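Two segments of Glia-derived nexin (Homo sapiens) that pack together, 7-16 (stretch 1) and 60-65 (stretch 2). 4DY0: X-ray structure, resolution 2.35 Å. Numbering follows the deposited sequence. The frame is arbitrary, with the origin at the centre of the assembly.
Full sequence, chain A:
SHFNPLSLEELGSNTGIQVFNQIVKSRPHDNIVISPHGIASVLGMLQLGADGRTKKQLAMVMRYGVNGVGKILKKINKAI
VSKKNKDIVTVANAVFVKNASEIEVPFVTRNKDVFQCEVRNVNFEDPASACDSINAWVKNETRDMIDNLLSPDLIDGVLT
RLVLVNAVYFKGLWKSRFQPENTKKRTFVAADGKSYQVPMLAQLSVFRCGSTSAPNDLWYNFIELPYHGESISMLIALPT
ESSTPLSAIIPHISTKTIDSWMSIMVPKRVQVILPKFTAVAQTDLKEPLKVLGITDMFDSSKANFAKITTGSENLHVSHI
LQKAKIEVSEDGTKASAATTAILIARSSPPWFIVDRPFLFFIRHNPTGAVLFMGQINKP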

# COMPACT_ATOMS: atom_id res chain seq x y z
N SER A 7 12.82 -5.66 -12.34
CA SER A 7 11.76 -5.51 -13.34
C SER A 7 10.46 -6.16 -12.89
O SER A 7 9.37 -5.62 -13.10
CB SER A 7 12.20 -6.10 -14.68
OG SER A 7 12.86 -5.13 -15.46
N LEU A 8 10.57 -7.33 -12.27
CA LEU A 8 9.41 -8.06 -11.81
C LEU A 8 8.66 -7.25 -10.75
O LEU A 8 7.43 -7.17 -10.78
CB LEU A 8 9.81 -9.41 -11.23
CG LEU A 8 8.66 -10.38 -10.98
CD1 LEU A 8 7.86 -10.57 -12.26
CD2 LEU A 8 9.19 -11.70 -10.46
N GLU A 9 9.40 -6.66 -9.82
CA GLU A 9 8.80 -5.86 -8.77
C GLU A 9 8.17 -4.61 -9.37
O GLU A 9 7.10 -4.17 -8.94
CB GLU A 9 9.85 -5.46 -7.74
CG GLU A 9 9.29 -4.63 -6.60
CD GLU A 9 8.05 -5.25 -5.98
OE1 GLU A 9 7.18 -4.49 -5.49
OE2 GLU A 9 7.93 -6.50 -5.98
N GLU A 10 8.82 -4.06 -10.39
CA GLU A 10 8.33 -2.87 -11.06
C GLU A 10 6.94 -3.11 -11.66
O GLU A 10 6.05 -2.27 -11.54
CB GLU A 10 9.30 -2.43 -12.15
CG GLU A 10 9.51 -0.94 -12.22
CD GLU A 10 10.83 -0.57 -12.85
OE1 GLU A 10 11.67 0.06 -12.15
OE2 GLU A 10 11.04 -0.91 -14.03
N LEU A 11 6.76 -4.26 -12.30
CA LEU A 11 5.47 -4.61 -12.88
C LEU A 11 4.39 -4.63 -11.80
O LEU A 11 3.30 -4.08 -11.98
CB LEU A 11 5.54 -5.97 -13.58
CG LEU A 11 6.35 -6.01 -14.88
CD1 LEU A 11 6.57 -7.45 -15.33
CD2 LEU A 11 5.64 -5.21 -15.97
N GLY A 12 4.71 -5.27 -10.68
CA GLY A 12 3.76 -5.41 -9.58
C GLY A 12 3.43 -4.08 -8.91
O GLY A 12 2.26 -3.78 -8.65
N SER A 13 4.46 -3.29 -8.63
CA SER A 13 4.27 -2.00 -7.99
C SER A 13 3.46 -1.05 -8.87
O SER A 13 2.61 -0.32 -8.38
CB SER A 13 5.61 -1.37 -7.59
OG SER A 13 5.95 -1.72 -6.26
N ASN A 14 3.74 -1.08 -10.17
CA ASN A 14 2.99 -0.23 -11.09
C ASN A 14 1.52 -0.63 -11.18
O ASN A 14 0.65 0.24 -11.25
CB ASN A 14 3.64 -0.19 -12.48
CG ASN A 14 4.69 0.89 -12.59
OD1 ASN A 14 4.45 2.04 -12.22
ND2 ASN A 14 5.85 0.54 -13.11
N THR A 15 1.25 -1.93 -11.17
CA THR A 15 -0.13 -2.40 -11.11
C THR A 15 -0.78 -1.81 -9.87
O THR A 15 -1.88 -1.25 -9.94
CB THR A 15 -0.21 -3.94 -11.05
OG1 THR A 15 0.19 -4.49 -12.30
CG2 THR A 15 -1.64 -4.39 -10.76
N GLY A 16 -0.10 -1.92 -8.74
CA GLY A 16 -0.62 -1.39 -7.49
C GLY A 16 -0.84 0.11 -7.54
O GLY A 16 -1.83 0.61 -7.03
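Stretch 2 (60-65) MVMRYG

Stretch 2 lays the end of one helix and the turn that follows it against a single side of the helix formed by stretch 1. Residues 60-62 are helical; Arg63, with positive phi (70°/23°), is the first to leave helical geometry, and Tyr64 is fully extended (-166°/159°). The order of contacts is reversed, from Val61 by Thr15 to Tyr64 by Leu8; the CA atoms of Leu8 and Tyr64 are 8.4 Å apart. The contacts recur at Leu8, Leu11 and Thr15, the spacing expected of one helical face.

Tyr64 has the largest covered area, 65 Å², with Leu11 close behind at 60 Å². The CB of Tyr64 points toward the helix, and chi1 of 63° (p) with chi2 of -99° lays the ring alongside Leu8 and Leu11. The side chain of Leu8 leaves its backbone sideways, but the t,p rotamer brings CD1 over one face of the ring, 3.9 Å from the centroid and 16° off the normal, a CH-pi contact in which Leu8 CD1 lies 3.7 Å from Tyr64 CD1. Leu11, m,t, points toward stretch 2: its CD1 approaches Tyr64 CD1 obliquely at 4.1 Å, and its CD2 meets Arg63 CD at 3.9 Å. Arg63 is modelled only to CD, its chain extending m,t along Leu11.

Thr15, chi1 -70° (m), directs OG1 to 3.9 Å from Val61 O, with its CG2 4.5 Å from Val61 CG1. No direct hydrogen bond is found between the two stretches among the atoms modelled; water supplies the polar links. One water donates to Leu8 O (2.7 Å from the water O) and is hydrogen-bonded to Tyr64 OH (2.9 Å from the same O). The O of a second water lies 2.8 Å from Thr15 OG1, 3.2 Å from Met62 O, to which it donates, and 3.1 Å from Leu11 O, to which it donates weakly.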

# COMPACT_ATOMS: atom_id res chain seq x y z
N MET A 60 -2.72 -11.46 -17.81
CA MET A 60 -2.62 -10.34 -18.74
C MET A 60 -2.37 -9.02 -18.00
O MET A 60 -1.53 -8.22 -18.42
CB MET A 60 -3.89 -10.22 -19.59
CG MET A 60 -3.81 -9.14 -20.66
SD MET A 60 -5.22 -8.01 -20.65
CE MET A 60 -4.77 -6.90 -19.32
N VAL A 61 -3.11 -8.79 -16.92
CA VAL A 61 -2.97 -7.55 -16.17
C VAL A 61 -1.63 -7.49 -15.43
O VAL A 61 -0.94 -6.47 -15.46
CB VAL A 61 -4.11 -7.37 -15.16
CG1 VAL A 61 -3.83 -6.19 -14.24
CG2 VAL A 61 -5.44 -7.19 -15.88
N MET A 62 -1.27 -8.58 -14.77
CA MET A 62 -0.01 -8.63 -14.03
C MET A 62 1.17 -8.70 -14.97
O MET A 62 2.28 -8.30 -14.63
CB MET A 62 -0.01 -9.83 -13.08
CG MET A 62 -1.05 -9.74 -11.98
SD MET A 62 -1.36 -11.34 -11.21
CE MET A 62 0.24 -11.69 -10.48
N ARG A 63 0.93 -9.20 -16.18
CA ARG A 63 1.97 -9.30 -17.19
C ARG A 63 3.01 -10.36 -16.82
O ARG A 63 4.14 -10.32 -17.29
CB ARG A 63 2.65 -7.94 -17.41
CG ARG A 63 1.78 -6.91 -18.12
CD ARG A 63 2.49 -5.58 -18.27
N TYR A 64 2.60 -11.31 -15.98
CA TYR A 64 3.44 -12.47 -15.67
C TYR A 64 2.66 -13.56 -14.96
O TYR A 64 1.60 -13.31 -14.38
CB TYR A 64 4.66 -12.07 -14.83
CG TYR A 64 4.33 -11.51 -13.47
CD1 TYR A 64 4.31 -10.14 -13.25
CD2 TYR A 64 4.04 -12.35 -12.39
CE1 TYR A 64 4.02 -9.61 -12.01
CE2 TYR A 64 3.75 -11.83 -11.14
CZ TYR A 64 3.74 -10.46 -10.96
OH TYR A 64 3.45 -9.93 -9.72
N GLY A 65 3.17 -14.78 -15.03
CA GLY A 65 2.57 -15.91 -14.32
C GLY A 65 3.37 -16.24 -13.08
O GLY A 65 4.60 -16.20 -13.10
O HOH W 1 5.58 -8.15 -9.00
O HOH W 2 1.73 -6.74 -11.89